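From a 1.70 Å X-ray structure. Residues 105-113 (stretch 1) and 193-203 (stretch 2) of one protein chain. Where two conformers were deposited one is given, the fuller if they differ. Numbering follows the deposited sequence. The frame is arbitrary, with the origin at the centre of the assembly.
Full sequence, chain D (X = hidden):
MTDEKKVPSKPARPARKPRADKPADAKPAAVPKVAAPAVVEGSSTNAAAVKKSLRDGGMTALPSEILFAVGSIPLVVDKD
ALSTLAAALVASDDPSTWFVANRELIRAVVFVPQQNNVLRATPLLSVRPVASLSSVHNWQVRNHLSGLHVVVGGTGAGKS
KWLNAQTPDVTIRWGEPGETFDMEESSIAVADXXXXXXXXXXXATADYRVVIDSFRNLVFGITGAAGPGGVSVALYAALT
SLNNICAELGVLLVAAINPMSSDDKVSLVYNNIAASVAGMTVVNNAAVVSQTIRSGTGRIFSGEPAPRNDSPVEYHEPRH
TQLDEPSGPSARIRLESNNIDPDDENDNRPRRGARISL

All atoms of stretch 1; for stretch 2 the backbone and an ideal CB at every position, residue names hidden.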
# COMPACT_ATOMS: atom_id res chain seq x y z
N LEU D 105 -32.79 18.47 6.48
CA LEU D 105 -33.02 18.68 5.06
C LEU D 105 -31.75 19.04 4.34
O LEU D 105 -31.59 18.73 3.16
CB LEU D 105 -34.03 19.85 4.80
CG LEU D 105 -35.46 19.70 5.19
CD1 LEU D 105 -36.23 20.95 4.80
CD2 LEU D 105 -36.11 18.46 4.57
N ILE D 106 -30.85 19.78 5.03
CA ILE D 106 -29.62 20.23 4.36
C ILE D 106 -28.75 19.03 3.90
O ILE D 106 -27.98 19.17 2.95
CB ILE D 106 -28.88 21.20 5.31
CG1 ILE D 106 -29.67 22.56 5.35
CG2 ILE D 106 -27.40 21.44 4.91
CD1 ILE D 106 -29.30 23.48 6.60
N ARG D 107 -28.93 17.85 4.50
CA ARG D 107 -28.19 16.65 4.03
C ARG D 107 -28.53 16.32 2.57
O ARG D 107 -27.75 15.66 1.90
CB ARG D 107 -28.57 15.45 4.91
CG ARG D 107 -28.20 15.62 6.40
CD ARG D 107 -28.82 14.46 7.19
NE ARG D 107 -28.77 14.68 8.64
CZ ARG D 107 -27.73 14.37 9.40
NH1 ARG D 107 -26.64 13.83 8.88
NH2 ARG D 107 -27.77 14.61 10.71
N ALA D 108 -29.74 16.75 2.10
CA ALA D 108 -30.18 16.50 0.72
C ALA D 108 -29.44 17.34 -0.33
O ALA D 108 -29.49 17.02 -1.53
CB ALA D 108 -31.67 16.80 0.62
N VAL D 109 -28.81 18.45 0.10
CA VAL D 109 -28.19 19.40 -0.83
C VAL D 109 -26.86 18.83 -1.37
O VAL D 109 -26.62 18.93 -2.55
CB VAL D 109 -27.98 20.79 -0.17
CG1 VAL D 109 -27.26 21.76 -1.15
CG2 VAL D 109 -29.31 21.39 0.29
N VAL D 110 -25.99 18.34 -0.46
CA VAL D 110 -24.70 17.72 -0.86
C VAL D 110 -24.61 16.47 -0.04
O VAL D 110 -24.78 16.54 1.20
CB VAL D 110 -23.46 18.62 -0.65
CG1 VAL D 110 -22.16 17.85 -0.98
CG2 VAL D 110 -23.55 19.92 -1.46
N PHE D 111 -24.36 15.34 -0.67
CA PHE D 111 -24.27 14.10 0.09
C PHE D 111 -23.37 13.11 -0.60
O PHE D 111 -23.13 13.22 -1.82
CB PHE D 111 -25.69 13.46 0.28
CG PHE D 111 -26.42 13.13 -1.02
CD1 PHE D 111 -27.20 14.09 -1.66
CD2 PHE D 111 -26.29 11.87 -1.60
CE1 PHE D 111 -27.86 13.79 -2.87
CE2 PHE D 111 -26.92 11.58 -2.82
CZ PHE D 111 -27.71 12.54 -3.45
N VAL D 112 -22.89 12.14 0.18
CA VAL D 112 -22.17 11.00 -0.41
C VAL D 112 -23.23 9.98 -0.89
O VAL D 112 -23.99 9.45 -0.05
CB VAL D 112 -21.20 10.35 0.61
CG1 VAL D 112 -20.52 9.11 -0.02
CG2 VAL D 112 -20.16 11.37 1.06
N PRO D 113 -23.29 9.68 -2.21
CA PRO D 113 -24.27 8.66 -2.69
C PRO D 113 -23.80 7.31 -2.17
O PRO D 113 -22.59 7.01 -2.20
CB PRO D 113 -24.21 8.78 -4.21
CG PRO D 113 -22.76 9.26 -4.49
CD PRO D 113 -22.46 10.21 -3.31
N UNK D 193 -17.19 17.38 5.29
CA UNK D 193 -17.08 17.98 3.95
C UNK D 193 -18.47 18.24 3.32
O UNK D 193 -18.67 19.28 2.70
CB UNK D 193 -16.26 17.07 3.04
N UNK D 194 -19.44 17.30 3.49
CA UNK D 194 -20.74 17.51 2.85
C UNK D 194 -21.48 18.67 3.48
O UNK D 194 -22.08 19.48 2.75
CB UNK D 194 -21.59 16.24 2.93
N UNK D 195 -21.44 18.78 4.83
CA UNK D 195 -22.12 19.90 5.49
C UNK D 195 -21.44 21.22 5.07
O UNK D 195 -22.12 22.21 4.83
CB UNK D 195 -22.09 19.73 7.01
N UNK D 196 -20.12 21.24 5.06
CA UNK D 196 -19.39 22.45 4.66
C UNK D 196 -19.83 22.91 3.26
O UNK D 196 -20.19 24.07 3.10
CB UNK D 196 -17.88 22.19 4.68
N UNK D 197 -19.84 22.00 2.28
CA UNK D 197 -20.20 22.38 0.92
C UNK D 197 -21.66 22.80 0.79
O UNK D 197 -21.94 23.76 0.11
CB UNK D 197 -19.91 21.22 -0.03
N UNK D 198 -22.58 22.06 1.42
CA UNK D 198 -24.00 22.39 1.33
C UNK D 198 -24.25 23.78 1.93
O UNK D 198 -24.93 24.61 1.30
CB UNK D 198 -24.85 21.33 2.04
N UNK D 199 -23.69 24.03 3.12
CA UNK D 199 -23.89 25.33 3.80
C UNK D 199 -23.30 26.45 2.93
O UNK D 199 -23.94 27.50 2.76
CB UNK D 199 -23.24 25.33 5.19
N UNK D 200 -22.10 26.23 2.39
CA UNK D 200 -21.46 27.22 1.50
C UNK D 200 -22.32 27.51 0.28
O UNK D 200 -22.53 28.69 -0.06
CB UNK D 200 -20.08 26.73 1.05
N UNK D 201 -22.78 26.46 -0.41
CA UNK D 201 -23.60 26.65 -1.63
C UNK D 201 -24.93 27.33 -1.29
O UNK D 201 -25.39 28.17 -2.06
CB UNK D 201 -23.86 25.31 -2.32
N UNK D 202 -25.55 26.97 -0.15
CA UNK D 202 -26.81 27.62 0.25
C UNK D 202 -26.62 29.12 0.50
O UNK D 202 -27.39 29.95 -0.02
CB UNK D 202 -27.37 26.95 1.51
N UNK D 203 -25.60 29.48 1.27
CA UNK D 203 -25.30 30.88 1.57
C UNK D 203 -24.95 31.66 0.30
O UNK D 203 -25.47 32.74 0.10
CB UNK D 203 -24.15 30.97 2.57

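Stretch 2 is a regular helix: phi/psi values stay near -63/-44, and i to i+4 backbone bonds run from the one donated by N of 197 to O of 193 (3.0 Å) to that donated by N of 203 to O of 199 (3.0 Å). Main-chain polar groups are thus largely spent inside the helix, and each position is judged by its CA-to-CB vector and by the atoms of stretch 1 around it.

Position 193 points sideways, with no atom of stretch 1 within 5.5 Å of its ideal CB, so the visible atoms hardly restrict it. It is Leu193, which makes no contact.

Position 194 points toward stretch 1. Its ideal CB lies 3.6 Å from Val110 O and 4.5 Å from Phe111 CA, leaving little depth for a bulky group directed at the strand. A carbonyl is on offer nearby, so alanine, serine, threonine or valine would all be plausible. The residue is Thr194, at chi1 65° (p). Its CG2 packs against Val112 CG2 at 3.9 Å and Phe111 CA at 4.0 Å. The hydroxyl does not bond stretch 1 directly; water 1 donates to Val110 O at 3.1 Å and, weakly, to Thr194 OG1 at 3.4 Å, linking the two sides.

Positions 195 and 196 have nothing of stretch 1 within 5.5 Å of the ideal CB; 195 points away and 196 is out of reach. Polar or apolar chains would serve equally by this evidence. They are Glu195, whose carboxylate is hydrogen-bonded outside the two stretches, and Met196.

Position 197 points toward stretch 1, its ideal CB 4.1 Å from Val110 CG2. An apolar chain suits this methyl: leucine, isoleucine, valine or methionine. Leu197, deposited in two conformers, places CD2 4.0 Å from Val110 CG1 in the one given.

Position 198 is the most restrictive. Its CA lies 5.2 Å from Val110 CA, the closest CA pair across the stretches. Its ideal CB is 3.8 Å from Ile106 CG2, 3.9 Å from Val109 CB and 4.0 Å from Val110 CG2. Three aliphatic side chains already surround that carbon, so a small residue, alanine or glycine, fits best. Ala198 fills the site with its methyl, while Val110 CG2 also approaches Ala198 N at 3.7 Å.

Position 199 points away and 200 is out of reach; neither ideal CB has a neighbour in stretch 1 within 5.5 Å, so many residues would do. They are Val199 and Ala200.

Position 201 points toward Val109 and Val110, but its ideal CB is 5.0 Å from Val109 CG1. That gap favours a longer apolar chain such as leucine or methionine. Leu201 (m, t) brings CD1 to 4.0 Å from Val110 CG2.

Position 202 also points toward stretch 1, yet no atom lies within 5.5 Å of its ideal CB; an extended aliphatic chain is needed to reach Ile106 and Val109. Leu202 (m, t) does so, CD1 lying 3.9 Å from Ile106 CG1 and 4.2 Å from Val109 CG2.

Position 203 is out of reach and unconstrained here; it is Leu203.

Stretch 2 193-203: LTEMLAVALLL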
# COMPACT_ATOMS: atom_id res chain seq x y z
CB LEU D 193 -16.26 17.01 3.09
CG LEU D 193 -16.26 17.30 1.57
CD1 LEU D 193 -15.45 18.59 1.27
CD2 LEU D 193 -15.65 16.10 0.84
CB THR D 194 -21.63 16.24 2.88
OG1 THR D 194 -21.97 15.89 4.23
CG2 THR D 194 -20.95 15.05 2.19
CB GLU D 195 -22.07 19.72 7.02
CG GLU D 195 -22.86 20.79 7.74
CD GLU D 195 -22.76 20.72 9.26
OE1 GLU D 195 -21.85 20.03 9.78
OE2 GLU D 195 -23.57 21.40 9.92
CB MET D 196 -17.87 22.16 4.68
CG MET D 196 -17.00 23.40 4.33
SD MET D 196 -16.92 23.78 2.54
CE MET D 196 -15.99 22.32 1.98
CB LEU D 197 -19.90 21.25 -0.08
CG LEU D 197 -19.95 21.66 -1.56
CD1 LEU D 197 -19.05 22.90 -1.91
CD2 LEU D 197 -19.55 20.50 -2.43
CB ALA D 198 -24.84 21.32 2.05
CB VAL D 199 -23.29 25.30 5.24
CG1 VAL D 199 -23.23 26.69 5.86
CG2 VAL D 199 -24.12 24.38 6.12
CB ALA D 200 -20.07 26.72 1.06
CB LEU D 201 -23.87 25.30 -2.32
CG LEU D 201 -22.58 24.65 -2.89
CD1 LEU D 201 -22.90 23.27 -3.49
CD2 LEU D 201 -21.96 25.60 -3.99
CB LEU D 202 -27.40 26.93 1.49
CG LEU D 202 -28.08 25.59 1.19
CD1 LEU D 202 -28.19 24.73 2.52
CD2 LEU D 202 -29.46 25.83 0.61
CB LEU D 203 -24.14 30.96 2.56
CG LEU D 203 -24.52 30.58 4.00
CD1 LEU D 203 -23.28 30.29 4.77
CD2 LEU D 203 -25.39 31.71 4.68
O HOH W 1 -25.11 14.67 3.60
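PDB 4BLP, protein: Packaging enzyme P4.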